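Local structure of cysteine protease-like VirA (Shigella flexneri, 3EB8) at residues K107-T121 / C313-Y325. The protein is a secreted virulence effector that promotes bacterial entry into epithelial cells and spread within and between them, although its proposed alpha-tubulin protease activity is disputed. Sequence-based numbering, arbitrary orientation.
Sequences KPAPEVIETAINCCT and CNGVGINKIETSY
P108 opens the contact by laying its ring against V316 and I318. V316 sets CG1 over one face of the K107-P108 peptide, 3.6 Å from P108 N, while farther round the ring P108 CG meets I318 CG1 at 3.7 Å, the two side chains crossing at about a right angle. An apolar ring with fixed phi suits this buried position just ahead of the helix, with A109 at the N-cap. One turn on, V112 turns toward the strand, and its CG1 lies 3.6 Å from I318 CD1, the side chains running past each other in opposite directions; both are branched and apolar, fit for a buried interface. The I113 CB bond points away, yet its CA and CG1 touch that same methyl. Helix 110-118 thus lies along one strand of a mixed sheet, its axis 8.3 Å from that of the strand and only 18° from parallel. Such closeness is consistent with the small A116, whose CB rests 4.0 Å from I318 CG2 and also touches I354 of the adjacent strand 348-356. Near the helix end A116 O receives a weak backbone bond from C119 N, and the K320 amine gathers the carbonyls there. With CG anti to the backbone N (chi1 -177°) and the rest extended, the lysine brings NZ to A116 O at 2.8 Å, nearly in line with the carbonyl (165°); I117 O receives a weak bond. C119 O takes a third from NZ, 2.8 Å long, on an in-plane lone pair. T121 serves two ways: its CG2 packs 3.7 Å from K320 CD, while its OG1 is hydrogen-bonded to S350.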
loop_
_atom_site.group_PDB
_atom_site.type_symbol
_atom_site.label_atom_id
_atom_site.label_comp_id
_atom_site.label_asym_id
_atom_site.label_seq_id
_atom_site.Cartn_x
_atom_site.Cartn_y
_atom_site.Cartn_z
ATOM N N LYS A 107 -14.442 12.442 8.852
ATOM C CA LYS A 107 -13.451 11.889 7.924
ATOM C C LYS A 107 -12.084 12.575 8.081
ATOM O O LYS A 107 -12.007 13.718 8.554
ATOM C CB LYS A 107 -13.947 12.040 6.478
ATOM C CG LYS A 107 -14.115 13.508 6.024
ATOM C CD LYS A 107 -14.629 13.610 4.591
ATOM C CE LYS A 107 -14.899 15.055 4.192
ATOM N NZ LYS A 107 -15.981 15.698 5.005
ATOM N N PRO A 108 -11.004 11.890 7.669
ATOM C CA PRO A 108 -9.677 12.507 7.746
ATOM C C PRO A 108 -9.619 13.717 6.844
ATOM O O PRO A 108 -10.282 13.710 5.797
ATOM C CB PRO A 108 -8.747 11.429 7.195
ATOM C CG PRO A 108 -9.505 10.126 7.314
ATOM C CD PRO A 108 -10.960 10.491 7.208
ATOM N N ALA A 109 -8.847 14.735 7.226
ATOM C CA ALA A 109 -8.584 15.858 6.327
ATOM C C ALA A 109 -7.768 15.405 5.120
ATOM O O ALA A 109 -7.061 14.406 5.181
ATOM C CB ALA A 109 -7.857 16.965 7.061
ATOM N N PRO A 110 -7.852 16.150 4.017
ATOM C CA PRO A 110 -7.058 15.849 2.819
ATOM C C PRO A 110 -5.560 15.688 3.107
ATOM O O PRO A 110 -4.921 14.816 2.523
ATOM C CB PRO A 110 -7.288 17.073 1.930
ATOM C CG PRO A 110 -8.579 17.656 2.390
ATOM C CD PRO A 110 -8.665 17.365 3.866
ATOM N N GLU A 111 -5.003 16.517 3.986
ATOM C CA GLU A 111 -3.579 16.409 4.296
ATOM C C GLU A 111 -3.249 15.071 4.957
ATOM O O GLU A 111 -2.197 14.489 4.699
ATOM C CB GLU A 111 -3.100 17.562 5.174
ATOM C CG GLU A 111 -3.256 18.941 4.555
ATOM C CD GLU A 111 -4.670 19.499 4.697
ATOM O OE1 GLU A 111 -5.586 18.744 5.102
ATOM O OE2 GLU A 111 -4.868 20.699 4.406
ATOM N N VAL A 112 -4.138 14.589 5.816
ATOM C CA VAL A 112 -3.935 13.297 6.463
ATOM C C VAL A 112 -3.940 12.180 5.406
ATOM O O VAL A 112 -3.051 11.327 5.365
ATOM C CB VAL A 112 -4.987 13.054 7.573
ATOM C CG1 VAL A 112 -5.128 11.569 7.874
ATOM C CG2 VAL A 112 -4.605 13.819 8.822
ATOM N N ILE A 113 -4.931 12.221 4.523
ATOM C CA ILE A 113 -5.019 11.277 3.414
ATOM C C ILE A 113 -3.748 11.322 2.581
ATOM O O ILE A 113 -3.156 10.282 2.279
ATOM C CB ILE A 113 -6.235 11.584 2.516
ATOM C CG1 ILE A 113 -7.519 11.094 3.188
ATOM C CG2 ILE A 113 -6.083 10.934 1.150
ATOM C CD1 ILE A 113 -8.747 11.892 2.786
ATOM N N GLU A 114 -3.334 12.529 2.214
ATOM C CA GLU A 114 -2.127 12.721 1.408
ATOM C C GLU A 114 -0.870 12.173 2.100
ATOM O O GLU A 114 -0.099 11.415 1.506
ATOM C CB GLU A 114 -1.949 14.202 1.075
ATOM C CG GLU A 114 -0.648 14.530 0.404
ATOM C CD GLU A 114 -0.634 14.101 -1.045
ATOM O OE1 GLU A 114 -1.683 13.610 -1.527
ATOM O OE2 GLU A 114 0.423 14.250 -1.699
ATOM N N THR A 115 -0.688 12.556 3.360
ATOM C CA THR A 115 0.411 12.061 4.167
ATOM C C THR A 115 0.393 10.543 4.259
ATOM O O THR A 115 1.428 9.910 4.110
ATOM C CB THR A 115 0.351 12.628 5.586
ATOM O OG1 THR A 115 0.406 14.057 5.524
ATOM C CG2 THR A 115 1.511 12.075 6.442
ATOM N N ALA A 116 -0.776 9.960 4.509
ATOM C CA ALA A 116 -0.887 8.506 4.592
ATOM C C ALA A 116 -0.508 7.845 3.270
ATOM O O ALA A 116 0.186 6.820 3.254
ATOM C CB ALA A 116 -2.281 8.090 4.998
ATOM N N ILE A 117 -0.966 8.425 2.164
ATOM C CA ILE A 117 -0.654 7.882 0.856
ATOM C C ILE A 117 0.865 7.779 0.652
ATOM O O ILE A 117 1.373 6.787 0.130
ATOM C CB ILE A 117 -1.316 8.707 -0.277
ATOM C CG1 ILE A 117 -2.826 8.443 -0.334
ATOM C CG2 ILE A 117 -0.694 8.394 -1.620
ATOM C CD1 ILE A 117 -3.551 9.280 -1.401
ATOM N N ASN A 118 1.596 8.784 1.108
ATOM C CA ASN A 118 3.026 8.851 0.831
ATOM C C ASN A 118 3.996 8.475 1.967
ATOM O O ASN A 118 5.206 8.664 1.833
ATOM C CB ASN A 118 3.370 10.229 0.265
ATOM C CG ASN A 118 2.677 10.492 -1.064
ATOM O OD1 ASN A 118 1.934 11.460 -1.210
ATOM N ND2 ASN A 118 2.898 9.605 -2.033
ATOM N N CYS A 119 3.495 7.943 3.079
ATOM C CA CYS A 119 4.399 7.671 4.197
ATOM C C CYS A 119 4.939 6.238 4.196
ATOM O O CYS A 119 4.280 5.320 3.703
ATOM C CB CYS A 119 3.758 8.020 5.554
ATOM S SG CYS A 119 2.598 6.813 6.200
ATOM N N CYS A 120 6.147 6.058 4.723
ATOM C CA CYS A 120 6.729 4.728 4.852
ATOM C C CYS A 120 5.959 3.991 5.929
ATOM O O CYS A 120 5.184 4.606 6.646
ATOM C CB CYS A 120 8.208 4.817 5.240
ATOM S SG CYS A 120 8.545 5.473 6.921
ATOM N N THR A 121 6.161 2.687 6.044
ATOM C CA THR A 121 5.482 1.908 7.084
ATOM C C THR A 121 6.471 0.927 7.714
ATOM O O THR A 121 7.573 0.746 7.194
ATOM C CB THR A 121 4.303 1.134 6.496
ATOM O OG1 THR A 121 4.753 0.430 5.328
ATOM C CG2 THR A 121 3.165 2.092 6.103
ATOM N N CYS A 313 -5.260 11.423 19.493
ATOM C CA CYS A 313 -5.505 12.473 20.477
ATOM C C CYS A 313 -5.637 13.861 19.828
ATOM O O CYS A 313 -5.894 14.847 20.519
ATOM C CB CYS A 313 -4.371 12.505 21.493
ATOM S SG CYS A 313 -2.838 12.833 20.670
ATOM N N ASN A 314 -5.465 13.936 18.511
ATOM C CA ASN A 314 -5.614 15.203 17.782
ATOM C C ASN A 314 -6.821 15.255 16.849
ATOM O O ASN A 314 -7.198 16.318 16.368
ATOM C CB ASN A 314 -4.356 15.509 16.975
ATOM C CG ASN A 314 -3.161 15.809 17.851
ATOM O OD1 ASN A 314 -3.299 16.043 19.056
ATOM N ND2 ASN A 314 -1.974 15.818 17.248
ATOM N N GLY A 315 -7.420 14.105 16.567
ATOM C CA GLY A 315 -8.551 14.079 15.666
ATOM C C GLY A 315 -8.621 12.821 14.831
ATOM O O GLY A 315 -8.134 11.768 15.235
ATOM N N VAL A 316 -9.228 12.936 13.655
ATOM C CA VAL A 316 -9.419 11.787 12.781
ATOM C C VAL A 316 -8.173 11.525 11.941
ATOM O O VAL A 316 -7.854 12.275 11.006
ATOM C CB VAL A 316 -10.634 11.988 11.850
ATOM C CG1 VAL A 316 -10.952 10.695 11.100
ATOM C CG2 VAL A 316 -11.839 12.455 12.650
ATOM N N GLY A 317 -7.469 10.450 12.284
ATOM C CA GLY A 317 -6.275 10.047 11.562
ATOM C C GLY A 317 -6.528 8.795 10.753
ATOM O O GLY A 317 -7.673 8.391 10.563
ATOM N N ILE A 318 -5.453 8.175 10.285
ATOM C CA ILE A 318 -5.541 6.975 9.464
ATOM C C ILE A 318 -4.536 5.926 9.927
ATOM O O ILE A 318 -3.424 6.254 10.329
ATOM C CB ILE A 318 -5.268 7.287 7.973
ATOM C CG1 ILE A 318 -6.469 7.973 7.322
ATOM C CG2 ILE A 318 -4.937 6.015 7.214
ATOM C CD1 ILE A 318 -6.128 8.705 6.023
ATOM N N ASN A 319 -4.937 4.661 9.893
ATOM C CA ASN A 319 -4.010 3.562 10.080
ATOM C C ASN A 319 -3.727 2.945 8.719
ATOM O O ASN A 319 -4.542 2.195 8.184
ATOM C CB ASN A 319 -4.599 2.535 11.044
ATOM C CG ASN A 319 -3.743 1.272 11.172
ATOM O OD1 ASN A 319 -2.532 1.285 10.923
ATOM N ND2 ASN A 319 -4.381 0.173 11.569
ATOM N N LYS A 320 -2.585 3.298 8.141
ATOM C CA LYS A 320 -2.182 2.703 6.884
ATOM C C LYS A 320 -1.712 1.260 7.089
ATOM O O LYS A 320 -0.765 0.991 7.826
ATOM C CB LYS A 320 -1.089 3.526 6.227
ATOM C CG LYS A 320 -0.659 3.022 4.867
ATOM C CD LYS A 320 0.435 3.924 4.361
ATOM C CE LYS A 320 0.972 3.506 3.029
ATOM N NZ LYS A 320 1.822 4.630 2.498
ATOM N N ILE A 321 -2.394 0.329 6.445
ATOM C CA ILE A 321 -1.975 -1.054 6.463
ATOM C C ILE A 321 -1.660 -1.396 5.037
ATOM O O ILE A 321 -2.546 -1.381 4.192
ATOM C CB ILE A 321 -3.101 -1.975 6.959
ATOM C CG1 ILE A 321 -3.560 -1.554 8.348
ATOM C CG2 ILE A 321 -2.659 -3.416 6.956
ATOM C CD1 ILE A 321 -4.662 -2.417 8.886
ATOM N N GLU A 322 -0.397 -1.678 4.755
ATOM C CA GLU A 322 0.013 -2.007 3.409
ATOM C C GLU A 322 0.446 -3.468 3.278
ATOM O O GLU A 322 1.183 -3.990 4.123
ATOM C CB GLU A 322 1.153 -1.094 2.981
ATOM C CG GLU A 322 1.895 -1.531 1.737
ATOM C CD GLU A 322 2.966 -0.533 1.355
ATOM O OE1 GLU A 322 3.224 0.389 2.152
ATOM O OE2 GLU A 322 3.550 -0.648 0.263
ATOM N N THR A 323 -0.022 -4.124 2.218
ATOM C CA THR A 323 0.445 -5.448 1.871
ATOM C C THR A 323 1.049 -5.428 0.482
ATOM O O THR A 323 0.439 -4.920 -0.458
ATOM C CB THR A 323 -0.682 -6.453 1.850
ATOM O OG1 THR A 323 -1.509 -6.259 3.000
ATOM C CG2 THR A 323 -0.122 -7.887 1.821
ATOM N N SER A 324 2.249 -5.990 0.364
ATOM C CA SER A 324 2.931 -6.124 -0.909
ATOM C C SER A 324 3.252 -7.596 -1.197
ATOM O O SER A 324 3.539 -8.373 -0.278
ATOM C CB SER A 324 4.228 -5.338 -0.877
ATOM O OG SER A 324 5.101 -5.945 0.050
ATOM N N TYR A 325 3.240 -7.946 -2.481
ATOM C CA TYR A 325 3.492 -9.292 -2.937
ATOM C C TYR A 325 3.715 -9.349 -4.451
ATOM O O TYR A 325 3.422 -8.393 -5.190
ATOM C CB TYR A 325 2.314 -10.187 -2.588
ATOM C CG TYR A 325 0.996 -9.622 -3.022
ATOM C CD1 TYR A 325 0.438 -9.955 -4.235
ATOM C CD2 TYR A 325 0.307 -8.746 -2.212
ATOM C CE1 TYR A 325 -0.780 -9.431 -4.617
ATOM C CE2 TYR A 325 -0.899 -8.213 -2.583
ATOM C CZ TYR A 325 -1.446 -8.551 -3.776
ATOM O OH TYR A 325 -2.668 -8.014 -4.119
#